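Local coordinates for phosphoacetylglucosamine mutase (Aspergillus lentulus, PDB 5O9X), which probably interconverts N-acetylglucosamine 6-phosphate and N-acetylglucosamine 1-phosphate, and binds glucose 1,6-bisphosphate in its ligand pocket, at residues Lys79-Gly85 / Leu167-Arg172. The protein carries 1 engineered substitution. Numbering follows the deposited sequence.
Sequences KLVDPMG and LHYVVR
The carbonyl oxygen of Asp82 meets Val171 of the helix while accepting the bond that closes a type I turn: Gly85 N donates to Asp82 O at 2.9 Å, and Val171 CG1 rests 3.4 Å from Asp82 O. The same methyl also touches the carbonyl of Pro83, with Val171 CG1 3.5 Å from Pro83 O.

Just before the turn in the chain, Val81 spreads its two methyls over His168. With Val81 CG1 anti to the backbone N (chi1 -174°), Val81 CG2 is placed over one face of the imidazole, 3.8 Å from its centroid and 17° off the normal, a CH-pi contact. Val81 CG1 meets Val171 CG2 at 4.1 Å, and Val81 CG2 meets Leu167 CD2 at 3.9 Å. The ring is tethered by ND1, hydrogen-bonded to Thr164 O one helical turn back.

Beside Met84, at the third position of the turn, the extended Arg172 runs past, its CD 3.6 Å from Met84 O, and the folded-back Met84 brings CE 3.7 Å from Arg172 NE; the guanidinium also makes a cation-pi contact with Tyr183.

In the alpha/beta/alpha domain I, helix 164-176 is thus held to the end of strand 75-81 and its turn by shape and dispersion, with no clear hydrogen bond between the two segments: Asp82 O is satisfied within the turn and His168 ND1 within the helix.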
loop_
_atom_site.group_PDB
_atom_site.type_symbol
_atom_site.label_atom_id
_atom_site.label_comp_id
_atom_site.label_asym_id
_atom_site.label_seq_id
_atom_site.Cartn_x
_atom_site.Cartn_y
_atom_site.Cartn_z
ATOM N N LYS A 79 -3.484 -0.972 -11.609
ATOM C CA LYS A 79 -3.578 -2.074 -10.617
ATOM C C LYS A 79 -4.865 -2.919 -10.642
ATOM O O LYS A 79 -5.978 -2.348 -10.538
ATOM C CB LYS A 79 -3.552 -1.446 -9.246
ATOM C CG LYS A 79 -2.923 -2.427 -8.298
ATOM C CD LYS A 79 -2.717 -1.846 -6.933
ATOM C CE LYS A 79 -4.005 -1.900 -6.155
ATOM N NZ LYS A 79 -3.665 -1.467 -4.780
ATOM N N LEU A 80 -4.742 -4.249 -10.735
ATOM C CA LEU A 80 -5.937 -5.114 -10.614
ATOM C C LEU A 80 -6.320 -5.528 -9.153
ATOM O O LEU A 80 -5.457 -5.791 -8.309
ATOM C CB LEU A 80 -5.851 -6.292 -11.549
ATOM C CG LEU A 80 -5.907 -5.744 -12.975
ATOM C CD1 LEU A 80 -4.580 -6.021 -13.692
ATOM C CD2 LEU A 80 -7.095 -6.395 -13.656
ATOM N N VAL A 81 -7.614 -5.591 -8.896
ATOM C CA VAL A 81 -8.170 -5.890 -7.565
ATOM C C VAL A 81 -9.092 -7.118 -7.690
ATOM O O VAL A 81 -10.064 -7.077 -8.405
ATOM C CB VAL A 81 -8.977 -4.703 -6.942
ATOM C CG1 VAL A 81 -9.408 -5.053 -5.485
ATOM C CG2 VAL A 81 -8.118 -3.438 -6.939
ATOM N N ASP A 82 -8.785 -8.167 -6.933
ATOM C CA ASP A 82 -9.565 -9.434 -6.951
ATOM C C ASP A 82 -10.792 -9.267 -6.027
ATOM O O ASP A 82 -10.886 -8.275 -5.242
ATOM C CB ASP A 82 -8.683 -10.611 -6.524
ATOM C CG ASP A 82 -8.164 -11.460 -7.697
ATOM O OD1 ASP A 82 -8.662 -11.368 -8.809
ATOM O OD2 ASP A 82 -7.236 -12.289 -7.507
ATOM N N PRO A 83 -11.706 -10.265 -6.033
ATOM C CA PRO A 83 -13.023 -9.973 -5.479
ATOM C C PRO A 83 -13.094 -9.575 -4.016
ATOM O O PRO A 83 -14.048 -8.895 -3.666
ATOM C CB PRO A 83 -13.784 -11.322 -5.689
ATOM C CG PRO A 83 -13.200 -11.758 -7.034
ATOM C CD PRO A 83 -11.719 -11.591 -6.727
ATOM N N MET A 84 -12.144 -10.013 -3.179
ATOM C CA MET A 84 -12.250 -9.726 -1.737
ATOM C C MET A 84 -11.357 -8.541 -1.348
ATOM O O MET A 84 -11.121 -8.269 -0.172
ATOM C CB MET A 84 -12.026 -11.014 -0.872
ATOM C CG MET A 84 -13.204 -12.028 -1.001
ATOM S SD MET A 84 -14.806 -11.268 -0.509
ATOM C CE MET A 84 -14.610 -11.171 1.278
ATOM N N GLY A 85 -10.857 -7.846 -2.361
ATOM C CA GLY A 85 -10.063 -6.634 -2.098
ATOM C C GLY A 85 -8.577 -6.886 -2.154
ATOM O O GLY A 85 -7.811 -5.948 -2.045
ATOM N N LEU A 167 -11.431 2.253 -3.760
ATOM C CA LEU A 167 -11.737 1.297 -4.826
ATOM C C LEU A 167 -11.710 -0.181 -4.283
ATOM O O LEU A 167 -12.635 -0.953 -4.543
ATOM C CB LEU A 167 -10.827 1.571 -6.096
ATOM C CG LEU A 167 -11.317 0.510 -7.062
ATOM C CD1 LEU A 167 -12.604 0.750 -7.853
ATOM C CD2 LEU A 167 -10.231 -0.227 -7.775
ATOM N N HIS A 168 -10.637 -0.599 -3.558
ATOM C CA HIS A 168 -10.635 -1.954 -2.942
ATOM C C HIS A 168 -11.875 -2.226 -2.045
ATOM O O HIS A 168 -12.478 -3.349 -2.039
ATOM C CB HIS A 168 -9.399 -2.055 -2.045
ATOM C CG HIS A 168 -8.145 -2.362 -2.780
ATOM N ND1 HIS A 168 -7.494 -1.439 -3.563
ATOM C CD2 HIS A 168 -7.418 -3.512 -2.856
ATOM C CE1 HIS A 168 -6.377 -1.982 -4.029
ATOM N NE2 HIS A 168 -6.334 -3.251 -3.650
ATOM N N TYR A 169 -12.243 -1.223 -1.257
ATOM C CA TYR A 169 -13.465 -1.262 -0.411
ATOM C C TYR A 169 -14.726 -1.513 -1.252
ATOM O O TYR A 169 -15.529 -2.385 -0.897
ATOM C CB TYR A 169 -13.608 0.052 0.450
ATOM C CG TYR A 169 -14.967 0.251 0.999
ATOM C CD1 TYR A 169 -15.297 -0.257 2.325
ATOM C CD2 TYR A 169 -15.969 0.879 0.258
ATOM C CE1 TYR A 169 -16.575 -0.070 2.853
ATOM C CE2 TYR A 169 -17.253 1.029 0.788
ATOM C CZ TYR A 169 -17.553 0.547 2.066
ATOM O OH TYR A 169 -18.859 0.704 2.588
ATOM N N VAL A 170 -14.880 -0.791 -2.370
ATOM C CA VAL A 170 -16.054 -0.910 -3.271
ATOM C C VAL A 170 -16.142 -2.337 -3.857
ATOM O O VAL A 170 -17.233 -2.911 -3.893
ATOM C CB VAL A 170 -16.042 0.123 -4.425
ATOM C CG1 VAL A 170 -17.135 -0.161 -5.465
ATOM C CG2 VAL A 170 -16.268 1.518 -3.862
ATOM N N VAL A 171 -15.020 -2.860 -4.346
ATOM C CA VAL A 171 -14.935 -4.238 -4.882
ATOM C C VAL A 171 -15.445 -5.278 -3.830
ATOM O O VAL A 171 -16.356 -6.045 -4.143
ATOM C CB VAL A 171 -13.506 -4.615 -5.339
ATOM C CG1 VAL A 171 -13.507 -6.112 -5.795
ATOM C CG2 VAL A 171 -13.090 -3.676 -6.537
ATOM N N ARG A 172 -14.836 -5.287 -2.643
ATOM C CA ARG A 172 -15.265 -6.148 -1.517
ATOM C C ARG A 172 -16.767 -5.953 -1.210
ATOM O O ARG A 172 -17.533 -6.945 -1.174
ATOM C CB ARG A 172 -14.392 -5.981 -0.300
ATOM C CG ARG A 172 -14.695 -7.022 0.737
ATOM C CD ARG A 172 -13.740 -6.877 1.868
ATOM N NE ARG A 172 -13.881 -7.927 2.877
ATOM C CZ ARG A 172 -12.935 -8.182 3.787
ATOM N NH1 ARG A 172 -11.819 -7.463 3.801
ATOM N NH2 ARG A 172 -13.080 -9.153 4.676
#